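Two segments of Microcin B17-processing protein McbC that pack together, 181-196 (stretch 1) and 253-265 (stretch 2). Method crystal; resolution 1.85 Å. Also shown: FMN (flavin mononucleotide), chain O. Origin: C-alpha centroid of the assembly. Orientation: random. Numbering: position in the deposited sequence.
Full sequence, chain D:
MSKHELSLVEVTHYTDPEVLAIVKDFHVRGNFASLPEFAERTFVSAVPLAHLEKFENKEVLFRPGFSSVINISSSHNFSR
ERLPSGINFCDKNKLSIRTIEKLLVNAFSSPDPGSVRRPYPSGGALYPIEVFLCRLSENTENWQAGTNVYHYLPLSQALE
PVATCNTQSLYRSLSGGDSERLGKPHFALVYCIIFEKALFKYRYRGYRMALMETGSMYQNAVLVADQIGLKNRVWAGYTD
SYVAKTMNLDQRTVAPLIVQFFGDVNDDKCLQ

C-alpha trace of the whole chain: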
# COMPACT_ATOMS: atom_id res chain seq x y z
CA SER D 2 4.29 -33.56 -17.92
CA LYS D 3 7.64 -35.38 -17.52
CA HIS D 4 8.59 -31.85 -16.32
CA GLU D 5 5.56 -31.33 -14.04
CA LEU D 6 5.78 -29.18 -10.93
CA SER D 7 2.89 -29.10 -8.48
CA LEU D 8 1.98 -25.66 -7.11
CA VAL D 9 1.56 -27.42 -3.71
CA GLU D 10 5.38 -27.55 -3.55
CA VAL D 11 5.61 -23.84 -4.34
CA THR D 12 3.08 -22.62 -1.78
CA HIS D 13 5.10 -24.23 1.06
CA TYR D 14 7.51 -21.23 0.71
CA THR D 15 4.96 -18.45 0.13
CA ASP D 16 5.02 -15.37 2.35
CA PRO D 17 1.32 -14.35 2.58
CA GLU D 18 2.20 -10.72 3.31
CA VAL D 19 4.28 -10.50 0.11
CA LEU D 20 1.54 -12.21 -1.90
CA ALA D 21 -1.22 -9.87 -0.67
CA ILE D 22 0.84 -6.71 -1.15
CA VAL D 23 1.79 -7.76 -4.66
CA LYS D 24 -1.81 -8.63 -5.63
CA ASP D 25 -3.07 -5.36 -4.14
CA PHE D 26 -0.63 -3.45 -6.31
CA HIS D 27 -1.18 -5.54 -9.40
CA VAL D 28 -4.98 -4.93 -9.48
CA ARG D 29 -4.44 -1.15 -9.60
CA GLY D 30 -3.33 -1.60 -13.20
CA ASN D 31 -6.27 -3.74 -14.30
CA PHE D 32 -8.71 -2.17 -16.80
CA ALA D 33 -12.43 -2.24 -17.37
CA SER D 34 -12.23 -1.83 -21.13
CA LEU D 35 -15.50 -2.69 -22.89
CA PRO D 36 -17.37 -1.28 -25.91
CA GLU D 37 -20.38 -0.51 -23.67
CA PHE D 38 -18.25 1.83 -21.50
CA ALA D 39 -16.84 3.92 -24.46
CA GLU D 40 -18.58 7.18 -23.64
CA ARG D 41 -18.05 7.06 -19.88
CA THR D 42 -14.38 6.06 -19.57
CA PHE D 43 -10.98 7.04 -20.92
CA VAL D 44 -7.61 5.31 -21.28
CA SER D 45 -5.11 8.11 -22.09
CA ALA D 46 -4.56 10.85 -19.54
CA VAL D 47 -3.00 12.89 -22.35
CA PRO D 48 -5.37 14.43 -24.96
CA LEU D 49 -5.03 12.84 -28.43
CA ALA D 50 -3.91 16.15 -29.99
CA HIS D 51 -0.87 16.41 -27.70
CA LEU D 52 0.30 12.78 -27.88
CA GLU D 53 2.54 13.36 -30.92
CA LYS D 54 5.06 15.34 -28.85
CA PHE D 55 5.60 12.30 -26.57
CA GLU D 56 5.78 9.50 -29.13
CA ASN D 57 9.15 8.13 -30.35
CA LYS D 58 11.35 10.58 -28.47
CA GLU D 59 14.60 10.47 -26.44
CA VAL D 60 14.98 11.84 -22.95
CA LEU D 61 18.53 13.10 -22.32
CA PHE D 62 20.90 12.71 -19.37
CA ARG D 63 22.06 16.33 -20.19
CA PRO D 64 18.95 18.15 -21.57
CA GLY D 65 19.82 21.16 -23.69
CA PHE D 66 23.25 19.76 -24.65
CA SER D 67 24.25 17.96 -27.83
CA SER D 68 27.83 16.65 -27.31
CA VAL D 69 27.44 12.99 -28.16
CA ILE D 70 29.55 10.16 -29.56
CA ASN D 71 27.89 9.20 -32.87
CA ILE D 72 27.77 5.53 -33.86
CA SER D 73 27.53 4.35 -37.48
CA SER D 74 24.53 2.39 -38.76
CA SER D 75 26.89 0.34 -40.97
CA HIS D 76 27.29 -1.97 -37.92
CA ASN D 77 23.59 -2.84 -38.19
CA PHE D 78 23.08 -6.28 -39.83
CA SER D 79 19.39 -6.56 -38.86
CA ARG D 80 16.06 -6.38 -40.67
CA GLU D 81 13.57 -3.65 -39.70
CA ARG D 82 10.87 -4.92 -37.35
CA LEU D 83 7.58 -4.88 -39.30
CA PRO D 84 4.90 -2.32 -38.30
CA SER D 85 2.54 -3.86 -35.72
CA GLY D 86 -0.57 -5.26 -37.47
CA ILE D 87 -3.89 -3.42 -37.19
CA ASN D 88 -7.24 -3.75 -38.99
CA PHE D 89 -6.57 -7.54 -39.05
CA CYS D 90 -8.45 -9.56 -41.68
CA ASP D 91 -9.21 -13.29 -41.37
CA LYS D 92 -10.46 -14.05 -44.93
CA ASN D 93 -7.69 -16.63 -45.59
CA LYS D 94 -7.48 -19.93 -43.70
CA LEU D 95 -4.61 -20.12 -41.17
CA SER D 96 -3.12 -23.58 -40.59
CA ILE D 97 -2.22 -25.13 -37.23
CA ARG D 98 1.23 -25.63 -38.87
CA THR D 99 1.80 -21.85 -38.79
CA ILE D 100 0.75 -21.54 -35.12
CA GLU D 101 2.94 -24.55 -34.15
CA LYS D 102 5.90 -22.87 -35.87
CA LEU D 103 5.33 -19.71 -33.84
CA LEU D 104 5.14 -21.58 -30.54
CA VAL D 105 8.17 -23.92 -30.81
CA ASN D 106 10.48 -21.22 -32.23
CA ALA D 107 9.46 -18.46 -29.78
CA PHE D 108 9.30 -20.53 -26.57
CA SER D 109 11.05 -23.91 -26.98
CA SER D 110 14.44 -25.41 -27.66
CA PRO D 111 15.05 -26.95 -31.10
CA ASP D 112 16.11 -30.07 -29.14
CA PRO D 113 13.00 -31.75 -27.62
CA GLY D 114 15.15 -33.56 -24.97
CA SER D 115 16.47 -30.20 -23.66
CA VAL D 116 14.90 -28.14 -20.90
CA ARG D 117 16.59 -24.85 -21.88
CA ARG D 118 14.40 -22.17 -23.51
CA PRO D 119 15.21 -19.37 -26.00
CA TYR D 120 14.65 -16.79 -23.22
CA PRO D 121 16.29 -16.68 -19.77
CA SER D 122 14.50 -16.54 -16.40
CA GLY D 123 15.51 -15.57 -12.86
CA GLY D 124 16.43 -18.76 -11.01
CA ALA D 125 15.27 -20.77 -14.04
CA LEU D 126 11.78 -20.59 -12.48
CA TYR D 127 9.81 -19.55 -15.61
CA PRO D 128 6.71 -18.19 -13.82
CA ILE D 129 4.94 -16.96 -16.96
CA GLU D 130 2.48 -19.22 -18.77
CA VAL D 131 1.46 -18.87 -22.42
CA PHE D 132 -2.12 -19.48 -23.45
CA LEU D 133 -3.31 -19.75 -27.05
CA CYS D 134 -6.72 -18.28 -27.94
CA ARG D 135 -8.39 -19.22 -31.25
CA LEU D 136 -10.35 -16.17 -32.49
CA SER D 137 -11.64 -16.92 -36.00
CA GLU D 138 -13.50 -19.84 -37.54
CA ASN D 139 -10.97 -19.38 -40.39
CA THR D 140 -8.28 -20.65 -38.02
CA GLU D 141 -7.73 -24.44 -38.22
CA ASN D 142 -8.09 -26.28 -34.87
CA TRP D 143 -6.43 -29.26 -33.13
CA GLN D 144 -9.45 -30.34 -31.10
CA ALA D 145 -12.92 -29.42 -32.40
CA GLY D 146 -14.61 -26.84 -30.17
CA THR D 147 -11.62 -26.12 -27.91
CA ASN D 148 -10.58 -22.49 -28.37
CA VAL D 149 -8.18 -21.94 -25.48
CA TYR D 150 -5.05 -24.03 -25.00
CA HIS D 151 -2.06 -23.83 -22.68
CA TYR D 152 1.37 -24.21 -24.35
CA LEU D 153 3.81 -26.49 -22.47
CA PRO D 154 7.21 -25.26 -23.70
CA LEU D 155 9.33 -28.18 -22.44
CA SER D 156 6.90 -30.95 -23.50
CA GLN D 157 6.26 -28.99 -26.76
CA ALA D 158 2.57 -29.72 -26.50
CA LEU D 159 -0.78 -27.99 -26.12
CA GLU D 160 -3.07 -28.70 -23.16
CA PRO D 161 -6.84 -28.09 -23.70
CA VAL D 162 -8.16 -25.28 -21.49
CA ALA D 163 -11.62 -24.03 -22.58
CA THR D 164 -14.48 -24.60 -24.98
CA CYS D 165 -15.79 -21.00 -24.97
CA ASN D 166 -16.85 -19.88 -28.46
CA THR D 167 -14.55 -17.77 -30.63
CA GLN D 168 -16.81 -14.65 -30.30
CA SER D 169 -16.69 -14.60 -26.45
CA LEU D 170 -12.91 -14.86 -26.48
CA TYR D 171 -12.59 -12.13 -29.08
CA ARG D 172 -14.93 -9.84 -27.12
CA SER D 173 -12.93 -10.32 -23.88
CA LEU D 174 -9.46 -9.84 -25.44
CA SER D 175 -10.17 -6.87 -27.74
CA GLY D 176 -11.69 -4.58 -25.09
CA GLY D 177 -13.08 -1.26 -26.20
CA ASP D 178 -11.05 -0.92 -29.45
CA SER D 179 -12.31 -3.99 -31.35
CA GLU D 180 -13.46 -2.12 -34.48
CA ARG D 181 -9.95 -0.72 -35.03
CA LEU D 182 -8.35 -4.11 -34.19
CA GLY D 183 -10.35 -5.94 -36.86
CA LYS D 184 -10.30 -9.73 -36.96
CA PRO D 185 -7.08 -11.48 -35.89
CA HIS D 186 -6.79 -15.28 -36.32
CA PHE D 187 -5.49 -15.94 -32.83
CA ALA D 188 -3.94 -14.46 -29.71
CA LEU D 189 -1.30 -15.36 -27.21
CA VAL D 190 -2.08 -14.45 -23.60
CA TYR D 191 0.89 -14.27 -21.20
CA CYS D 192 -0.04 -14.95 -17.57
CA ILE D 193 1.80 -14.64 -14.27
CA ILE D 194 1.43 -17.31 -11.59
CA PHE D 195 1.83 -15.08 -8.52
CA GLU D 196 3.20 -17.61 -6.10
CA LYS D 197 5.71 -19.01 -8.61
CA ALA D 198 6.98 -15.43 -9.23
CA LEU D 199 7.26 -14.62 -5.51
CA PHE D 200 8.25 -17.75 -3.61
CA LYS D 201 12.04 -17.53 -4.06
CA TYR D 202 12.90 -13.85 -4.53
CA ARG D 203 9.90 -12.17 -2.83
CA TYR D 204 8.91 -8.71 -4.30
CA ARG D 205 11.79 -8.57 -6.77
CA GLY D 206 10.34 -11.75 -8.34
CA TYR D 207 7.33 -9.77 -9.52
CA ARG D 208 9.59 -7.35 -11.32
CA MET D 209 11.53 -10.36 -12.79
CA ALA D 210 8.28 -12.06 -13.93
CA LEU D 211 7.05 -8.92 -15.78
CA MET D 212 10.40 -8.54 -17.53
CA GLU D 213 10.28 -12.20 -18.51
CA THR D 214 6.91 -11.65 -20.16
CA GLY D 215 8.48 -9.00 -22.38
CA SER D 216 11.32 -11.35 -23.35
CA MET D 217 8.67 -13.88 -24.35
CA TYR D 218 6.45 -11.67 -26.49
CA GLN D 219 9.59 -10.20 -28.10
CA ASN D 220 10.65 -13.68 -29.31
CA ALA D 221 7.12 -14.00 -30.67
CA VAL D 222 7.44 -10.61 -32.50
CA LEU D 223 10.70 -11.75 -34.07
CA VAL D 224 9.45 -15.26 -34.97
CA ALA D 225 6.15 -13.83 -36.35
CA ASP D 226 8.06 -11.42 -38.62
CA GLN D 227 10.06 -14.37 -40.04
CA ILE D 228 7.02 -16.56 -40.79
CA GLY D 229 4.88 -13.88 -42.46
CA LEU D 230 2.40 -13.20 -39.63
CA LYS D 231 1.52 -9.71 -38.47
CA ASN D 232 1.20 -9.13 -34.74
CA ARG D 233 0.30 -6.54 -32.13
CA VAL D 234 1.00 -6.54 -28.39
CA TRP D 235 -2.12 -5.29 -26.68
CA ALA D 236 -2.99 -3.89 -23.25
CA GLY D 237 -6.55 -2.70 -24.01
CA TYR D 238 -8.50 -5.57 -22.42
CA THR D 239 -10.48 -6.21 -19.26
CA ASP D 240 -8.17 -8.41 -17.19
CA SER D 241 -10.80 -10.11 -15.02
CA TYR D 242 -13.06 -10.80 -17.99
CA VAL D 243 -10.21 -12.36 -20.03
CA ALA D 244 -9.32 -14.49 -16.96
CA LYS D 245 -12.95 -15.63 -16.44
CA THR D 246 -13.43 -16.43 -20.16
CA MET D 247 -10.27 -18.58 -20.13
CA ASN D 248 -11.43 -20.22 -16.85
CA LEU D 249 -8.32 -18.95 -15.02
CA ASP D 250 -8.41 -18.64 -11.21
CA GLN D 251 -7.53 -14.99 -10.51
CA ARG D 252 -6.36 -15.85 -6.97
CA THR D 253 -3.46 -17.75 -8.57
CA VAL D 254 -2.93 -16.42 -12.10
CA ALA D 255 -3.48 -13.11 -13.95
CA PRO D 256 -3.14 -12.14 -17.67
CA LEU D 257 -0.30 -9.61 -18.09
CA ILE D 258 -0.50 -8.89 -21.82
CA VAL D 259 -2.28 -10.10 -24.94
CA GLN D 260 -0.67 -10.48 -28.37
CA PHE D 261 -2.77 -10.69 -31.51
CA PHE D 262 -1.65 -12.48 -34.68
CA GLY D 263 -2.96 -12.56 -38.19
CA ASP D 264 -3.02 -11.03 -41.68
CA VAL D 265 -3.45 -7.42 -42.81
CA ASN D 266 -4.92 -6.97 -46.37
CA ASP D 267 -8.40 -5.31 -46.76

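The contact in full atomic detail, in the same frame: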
# COMPACT_ATOMS: atom_id res chain seq x y z
N ARG D 181 -11.25 -1.08 -34.48
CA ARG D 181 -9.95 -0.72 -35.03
C ARG D 181 -9.05 -1.97 -35.15
O ARG D 181 -8.31 -2.13 -36.12
CB ARG D 181 -9.30 0.37 -34.18
CG ARG D 181 -7.82 0.59 -34.40
CD ARG D 181 -7.30 1.89 -33.81
NE ARG D 181 -5.85 1.84 -33.85
CZ ARG D 181 -5.08 1.20 -32.98
NH1 ARG D 181 -5.60 0.57 -31.93
NH2 ARG D 181 -3.76 1.18 -33.17
N LEU D 182 -9.14 -2.87 -34.17
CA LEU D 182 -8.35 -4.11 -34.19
C LEU D 182 -8.64 -4.98 -35.40
O LEU D 182 -7.71 -5.53 -35.97
CB LEU D 182 -8.55 -4.94 -32.92
CG LEU D 182 -7.73 -6.22 -32.81
CD1 LEU D 182 -6.24 -5.90 -32.69
CD2 LEU D 182 -8.20 -7.05 -31.64
N GLY D 183 -9.91 -5.10 -35.75
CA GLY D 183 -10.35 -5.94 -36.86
C GLY D 183 -10.52 -7.37 -36.39
O GLY D 183 -11.01 -7.61 -35.28
N LYS D 184 -10.08 -8.32 -37.21
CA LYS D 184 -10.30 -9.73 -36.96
C LYS D 184 -9.00 -10.53 -37.07
O LYS D 184 -8.67 -11.06 -38.12
CB LYS D 184 -11.38 -10.25 -37.90
CG LYS D 184 -12.74 -9.68 -37.56
CD LYS D 184 -13.86 -10.44 -38.25
CE LYS D 184 -14.04 -9.98 -39.68
NZ LYS D 184 -14.73 -8.66 -39.75
N PRO D 185 -8.24 -10.60 -35.96
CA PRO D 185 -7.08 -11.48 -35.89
C PRO D 185 -7.49 -12.96 -35.91
O PRO D 185 -8.60 -13.31 -35.52
CB PRO D 185 -6.41 -11.10 -34.57
CG PRO D 185 -7.24 -10.05 -33.94
CD PRO D 185 -8.52 -9.93 -34.69
N HIS D 186 -6.57 -13.83 -36.34
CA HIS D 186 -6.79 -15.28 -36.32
C HIS D 186 -6.67 -15.88 -34.93
O HIS D 186 -7.43 -16.78 -34.57
CB HIS D 186 -5.81 -15.99 -37.26
CG HIS D 186 -6.17 -15.88 -38.71
ND1 HIS D 186 -5.69 -14.87 -39.52
CD2 HIS D 186 -6.95 -16.65 -39.49
CE1 HIS D 186 -6.15 -15.03 -40.74
NE2 HIS D 186 -6.93 -16.10 -40.76
N PHE D 187 -5.70 -15.41 -34.15
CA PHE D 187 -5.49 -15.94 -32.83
C PHE D 187 -4.76 -14.94 -31.96
O PHE D 187 -4.30 -13.92 -32.45
CB PHE D 187 -4.73 -17.29 -32.90
CG PHE D 187 -3.30 -17.21 -33.37
CD1 PHE D 187 -2.99 -17.21 -34.72
CD2 PHE D 187 -2.25 -17.22 -32.45
CE1 PHE D 187 -1.66 -17.19 -35.16
CE2 PHE D 187 -0.93 -17.16 -32.88
CZ PHE D 187 -0.64 -17.17 -34.25
N ALA D 188 -4.72 -15.23 -30.66
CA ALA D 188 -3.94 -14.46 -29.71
C ALA D 188 -3.09 -15.34 -28.84
O ALA D 188 -3.41 -16.50 -28.63
CB ALA D 188 -4.85 -13.62 -28.83
N LEU D 189 -2.00 -14.78 -28.34
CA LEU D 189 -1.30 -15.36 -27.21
C LEU D 189 -1.61 -14.49 -26.00
O LEU D 189 -1.64 -13.26 -26.12
CB LEU D 189 0.20 -15.48 -27.46
CG LEU D 189 0.62 -16.41 -28.60
CD1 LEU D 189 2.12 -16.37 -28.74
CD2 LEU D 189 0.09 -17.83 -28.39
N VAL D 190 -1.86 -15.13 -24.87
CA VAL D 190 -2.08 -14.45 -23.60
C VAL D 190 -1.00 -14.92 -22.61
O VAL D 190 -0.87 -16.12 -22.34
CB VAL D 190 -3.48 -14.73 -23.05
CG1 VAL D 190 -3.73 -13.91 -21.79
CG2 VAL D 190 -4.56 -14.41 -24.07
N TYR D 191 -0.22 -13.98 -22.10
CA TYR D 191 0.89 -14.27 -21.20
C TYR D 191 0.41 -14.01 -19.78
O TYR D 191 -0.03 -12.89 -19.49
CB TYR D 191 2.10 -13.40 -21.52
CG TYR D 191 2.61 -13.55 -22.91
CD1 TYR D 191 3.67 -14.41 -23.19
CD2 TYR D 191 2.01 -12.85 -23.99
CE1 TYR D 191 4.13 -14.58 -24.50
CE2 TYR D 191 2.47 -12.99 -25.30
CZ TYR D 191 3.53 -13.86 -25.55
OH TYR D 191 4.02 -14.00 -26.81
N CYS D 192 0.52 -15.01 -18.91
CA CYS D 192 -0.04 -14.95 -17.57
C CYS D 192 1.01 -15.24 -16.50
O CYS D 192 1.81 -16.14 -16.64
CB CYS D 192 -1.15 -15.98 -17.43
SG CYS D 192 -2.52 -15.68 -18.57
N ILE D 193 0.94 -14.47 -15.42
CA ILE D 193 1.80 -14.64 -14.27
C ILE D 193 1.13 -15.55 -13.24
O ILE D 193 -0.03 -15.32 -12.87
CB ILE D 193 2.16 -13.29 -13.60
CG1 ILE D 193 3.19 -13.51 -12.48
CG2 ILE D 193 0.94 -12.54 -13.07
CD1 ILE D 193 3.69 -12.22 -11.90
N ILE D 194 1.85 -16.55 -12.76
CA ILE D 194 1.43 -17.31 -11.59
C ILE D 194 2.06 -16.63 -10.38
O ILE D 194 3.28 -16.73 -10.19
CB ILE D 194 1.88 -18.78 -11.68
CG1 ILE D 194 1.27 -19.41 -12.93
CG2 ILE D 194 1.46 -19.54 -10.41
CD1 ILE D 194 1.69 -20.84 -13.13
N PHE D 195 1.27 -15.97 -9.56
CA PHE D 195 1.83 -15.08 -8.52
C PHE D 195 2.80 -15.78 -7.60
O PHE D 195 3.92 -15.31 -7.38
CB PHE D 195 0.75 -14.41 -7.68
CG PHE D 195 -0.07 -13.41 -8.45
CD1 PHE D 195 0.46 -12.19 -8.82
CD2 PHE D 195 -1.38 -13.70 -8.82
CE1 PHE D 195 -0.31 -11.26 -9.51
CE2 PHE D 195 -2.15 -12.78 -9.52
CZ PHE D 195 -1.60 -11.55 -9.87
N GLU D 196 2.38 -16.93 -7.09
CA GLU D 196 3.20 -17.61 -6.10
C GLU D 196 4.49 -18.17 -6.68
O GLU D 196 5.49 -18.18 -5.98
CB GLU D 196 2.39 -18.67 -5.35
CG GLU D 196 1.39 -18.00 -4.40
CD GLU D 196 0.72 -18.95 -3.42
OE1 GLU D 196 1.44 -19.72 -2.73
OE2 GLU D 196 -0.51 -18.86 -3.28
N THR D 253 -4.74 -17.12 -8.29
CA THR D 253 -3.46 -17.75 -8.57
C THR D 253 -2.73 -17.13 -9.74
O THR D 253 -1.50 -17.02 -9.70
CB THR D 253 -3.71 -19.24 -8.86
OG1 THR D 253 -4.14 -19.86 -7.66
CG2 THR D 253 -2.48 -19.98 -9.35
N VAL D 254 -3.49 -16.76 -10.79
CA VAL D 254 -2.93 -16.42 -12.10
C VAL D 254 -3.68 -15.24 -12.74
O VAL D 254 -4.90 -15.09 -12.58
CB VAL D 254 -2.84 -17.68 -13.01
CG1 VAL D 254 -4.19 -18.36 -13.20
CG2 VAL D 254 -2.23 -17.37 -14.37
N ALA D 255 -2.92 -14.33 -13.36
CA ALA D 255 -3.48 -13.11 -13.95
C ALA D 255 -2.86 -12.89 -15.34
O ALA D 255 -1.69 -13.11 -15.51
CB ALA D 255 -3.26 -11.89 -13.04
N PRO D 256 -3.68 -12.50 -16.35
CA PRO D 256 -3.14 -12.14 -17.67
C PRO D 256 -2.38 -10.81 -17.65
O PRO D 256 -2.91 -9.81 -17.20
CB PRO D 256 -4.41 -12.04 -18.53
CG PRO D 256 -5.48 -11.63 -17.58
CD PRO D 256 -5.15 -12.32 -16.28
N LEU D 257 -1.12 -10.82 -18.07
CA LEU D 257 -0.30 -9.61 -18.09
C LEU D 257 -0.41 -8.81 -19.38
O LEU D 257 -0.35 -7.59 -19.36
CB LEU D 257 1.18 -9.95 -17.82
CG LEU D 257 1.53 -10.44 -16.43
CD1 LEU D 257 3.00 -10.76 -16.32
CD2 LEU D 257 1.12 -9.43 -15.38
N ILE D 258 -0.53 -9.51 -20.51
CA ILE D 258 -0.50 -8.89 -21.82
C ILE D 258 -1.07 -9.88 -22.82
O ILE D 258 -0.98 -11.11 -22.65
CB ILE D 258 0.94 -8.42 -22.17
CG1 ILE D 258 0.94 -7.36 -23.26
CG2 ILE D 258 1.85 -9.57 -22.54
CD1 ILE D 258 0.38 -6.03 -22.82
N VAL D 259 -1.72 -9.33 -23.84
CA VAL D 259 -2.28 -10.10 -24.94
C VAL D 259 -1.48 -9.76 -26.19
O VAL D 259 -0.93 -8.65 -26.31
CB VAL D 259 -3.78 -9.76 -25.10
CG1 VAL D 259 -4.37 -10.37 -26.37
CG2 VAL D 259 -4.57 -10.25 -23.88
N GLN D 260 -1.38 -10.70 -27.11
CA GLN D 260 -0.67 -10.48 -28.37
C GLN D 260 -1.46 -11.10 -29.49
O GLN D 260 -1.66 -12.31 -29.53
CB GLN D 260 0.75 -11.06 -28.33
CG GLN D 260 1.63 -10.66 -29.50
CD GLN D 260 3.06 -11.14 -29.32
OE1 GLN D 260 3.33 -12.05 -28.53
NE2 GLN D 260 3.98 -10.58 -30.11
N PHE D 261 -1.93 -10.25 -30.39
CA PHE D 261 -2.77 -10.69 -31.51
C PHE D 261 -1.91 -11.04 -32.71
O PHE D 261 -0.88 -10.42 -32.93
CB PHE D 261 -3.75 -9.58 -31.90
CG PHE D 261 -4.84 -9.36 -30.89
CD1 PHE D 261 -5.80 -10.34 -30.68
CD2 PHE D 261 -4.89 -8.20 -30.14
CE1 PHE D 261 -6.80 -10.15 -29.76
CE2 PHE D 261 -5.91 -8.01 -29.22
CZ PHE D 261 -6.86 -8.99 -29.02
N PHE D 262 -2.35 -12.04 -33.48
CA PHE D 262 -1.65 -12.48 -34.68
C PHE D 262 -2.62 -12.69 -35.81
O PHE D 262 -3.76 -13.13 -35.60
CB PHE D 262 -0.92 -13.81 -34.44
CG PHE D 262 0.17 -13.72 -33.43
CD1 PHE D 262 -0.11 -13.87 -32.07
CD2 PHE D 262 1.48 -13.43 -33.81
CE1 PHE D 262 0.88 -13.78 -31.13
CE2 PHE D 262 2.48 -13.33 -32.87
CZ PHE D 262 2.19 -13.51 -31.52
N GLY D 263 -2.14 -12.42 -37.01
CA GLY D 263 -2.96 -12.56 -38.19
C GLY D 263 -2.40 -11.95 -39.46
O GLY D 263 -1.19 -11.76 -39.60
N ASP D 264 -3.32 -11.67 -40.39
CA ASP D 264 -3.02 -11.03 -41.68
C ASP D 264 -3.58 -9.61 -41.72
O ASP D 264 -4.56 -9.29 -41.02
CB ASP D 264 -3.63 -11.83 -42.83
CG ASP D 264 -3.23 -13.30 -42.83
OD1 ASP D 264 -2.08 -13.60 -42.42
OD2 ASP D 264 -4.07 -14.14 -43.23
N VAL D 265 -2.95 -8.77 -42.53
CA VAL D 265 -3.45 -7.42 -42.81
C VAL D 265 -3.49 -7.27 -44.34
O VAL D 265 -2.43 -7.25 -44.97
CB VAL D 265 -2.54 -6.34 -42.18
CG1 VAL D 265 -2.96 -4.94 -42.60
CG2 VAL D 265 -2.54 -6.46 -40.66
N1 FMN O . -1.35 -0.95 -29.58
C2 FMN O . -2.69 -0.71 -29.55
O2 FMN O . -3.22 -0.31 -30.61
N3 FMN O . -3.44 -0.89 -28.44
C4 FMN O . -2.92 -1.33 -27.28
O4 FMN O . -3.62 -1.50 -26.26
C4A FMN O . -1.46 -1.60 -27.22
N5 FMN O . -0.85 -2.03 -26.09
C5A FMN O . 0.49 -2.29 -26.07
C6 FMN O . 1.08 -2.74 -24.90
C7 FMN O . 2.44 -3.01 -24.83
C7M FMN O . 3.06 -3.50 -23.54
C8 FMN O . 3.29 -2.82 -26.04
C8M FMN O . 4.76 -3.12 -25.99
C9 FMN O . 2.71 -2.37 -27.23
C9A FMN O . 1.33 -2.09 -27.30
N10 FMN O . 0.70 -1.63 -28.49
C10 FMN O . -0.69 -1.38 -28.47
C1' FMN O . 1.44 -1.42 -29.74
C2' FMN O . 2.12 -0.07 -29.72
O2' FMN O . 1.12 0.97 -29.83
C3' FMN O . 3.17 0.01 -30.83
O3' FMN O . 4.23 -0.91 -30.55
C4' FMN O . 3.75 1.41 -31.01
O4' FMN O . 2.71 2.30 -31.41
C5' FMN O . 4.85 1.48 -32.07
O5' FMN O . 4.33 1.02 -33.32
P FMN O . 5.00 -0.21 -34.09
O1P FMN O . 4.90 -1.41 -33.17
O2P FMN O . 4.13 -0.36 -35.32
O3P FMN O . 6.38 0.30 -34.35
O HOH W 1 -6.03 -11.98 -39.19
O HOH W 2 -0.13 -18.05 -7.45

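Strands 187-194 and 254-263 run antiparallel, their N-to-C directions 140° apart and their axes 4.4 Å apart at closest approach; the pairing buries 1177 Å², both sides summed.

Thr253 contributes mainly through its backbone. Its O accepts a hydrogen bond from Phe195 N (3.0 Å, 158° at the hydrogen), and water 2 lies 2.8 Å from both Thr253 O and Glu196 N, bridging the two, so the strand end is tied to the first turn of the helix that follows Ile194. Val254 then turns its side chain to the face shared with Cys192 and Ile194, its CG2 reaching Cys192 CB at 3.5 Å.

Ala255 forms a reciprocal pair with Ile193: Ile193 N to Ala255 O is 3.0 Å and Ala255 N to Ile193 O 3.1 Å. Its small side chain lies on the other face, with Ala255 CB 3.6 Å from Phe195 CZ.

At Pro256 the register changes. Cys192 pairs with Pro256 (CA to CA, 4.2 Å), yet Tyr191 pairs with Ile258, a one-residue shift that defines a beta bulge. Proline has no N-H to donate, and Leu257, the extra residue, has a phi/psi of -89/-37, far from extended. Tyr191 therefore bonds to two successive residues: Leu257 N donates to Tyr191 O (2.7 Å, 160°), while Tyr191 N donates to Ile258 O (3.0 Å, 172°).

Beyond the bulge, Val259 shares a face with Val190, CG2 to CG2 at 4.2 Å. Leu189 N to Gln260 O and Gln260 N to Leu189 O are both 2.8 Å, and Tyr191 OH donates to Gln260 OE1 at 2.7 Å, the acceptor lying at the ring edge, near its plane.

Phe261 points to the face of Ala188 and Val190. Leu182 CD2 sits over its ring, 3.6 Å from the Phe261 centroid and 17° off the normal, a CH-pi contact that brings the preceding helix into the packing.

Phe262, on the opposite face, has the largest area covered by the other stretch, 103 Å². Its N donates to Phe187 O at 2.9 Å (156°), whereas Phe262 O receives weak bonds from Phe187 N (3.3 Å) and His186 N (3.0 Å, only 129°). Phe262 CB lies over the Phe187 ring, 3.6 Å from its centroid; the two rings are near parallel (10°) but slid apart, barely overlapping.

At Gly263 an ideal CB would lie 3.4 Å from Pro185 CA, a tight fit. Water 1 links Asp264 N to Lys184 O, 3.0 Å from each.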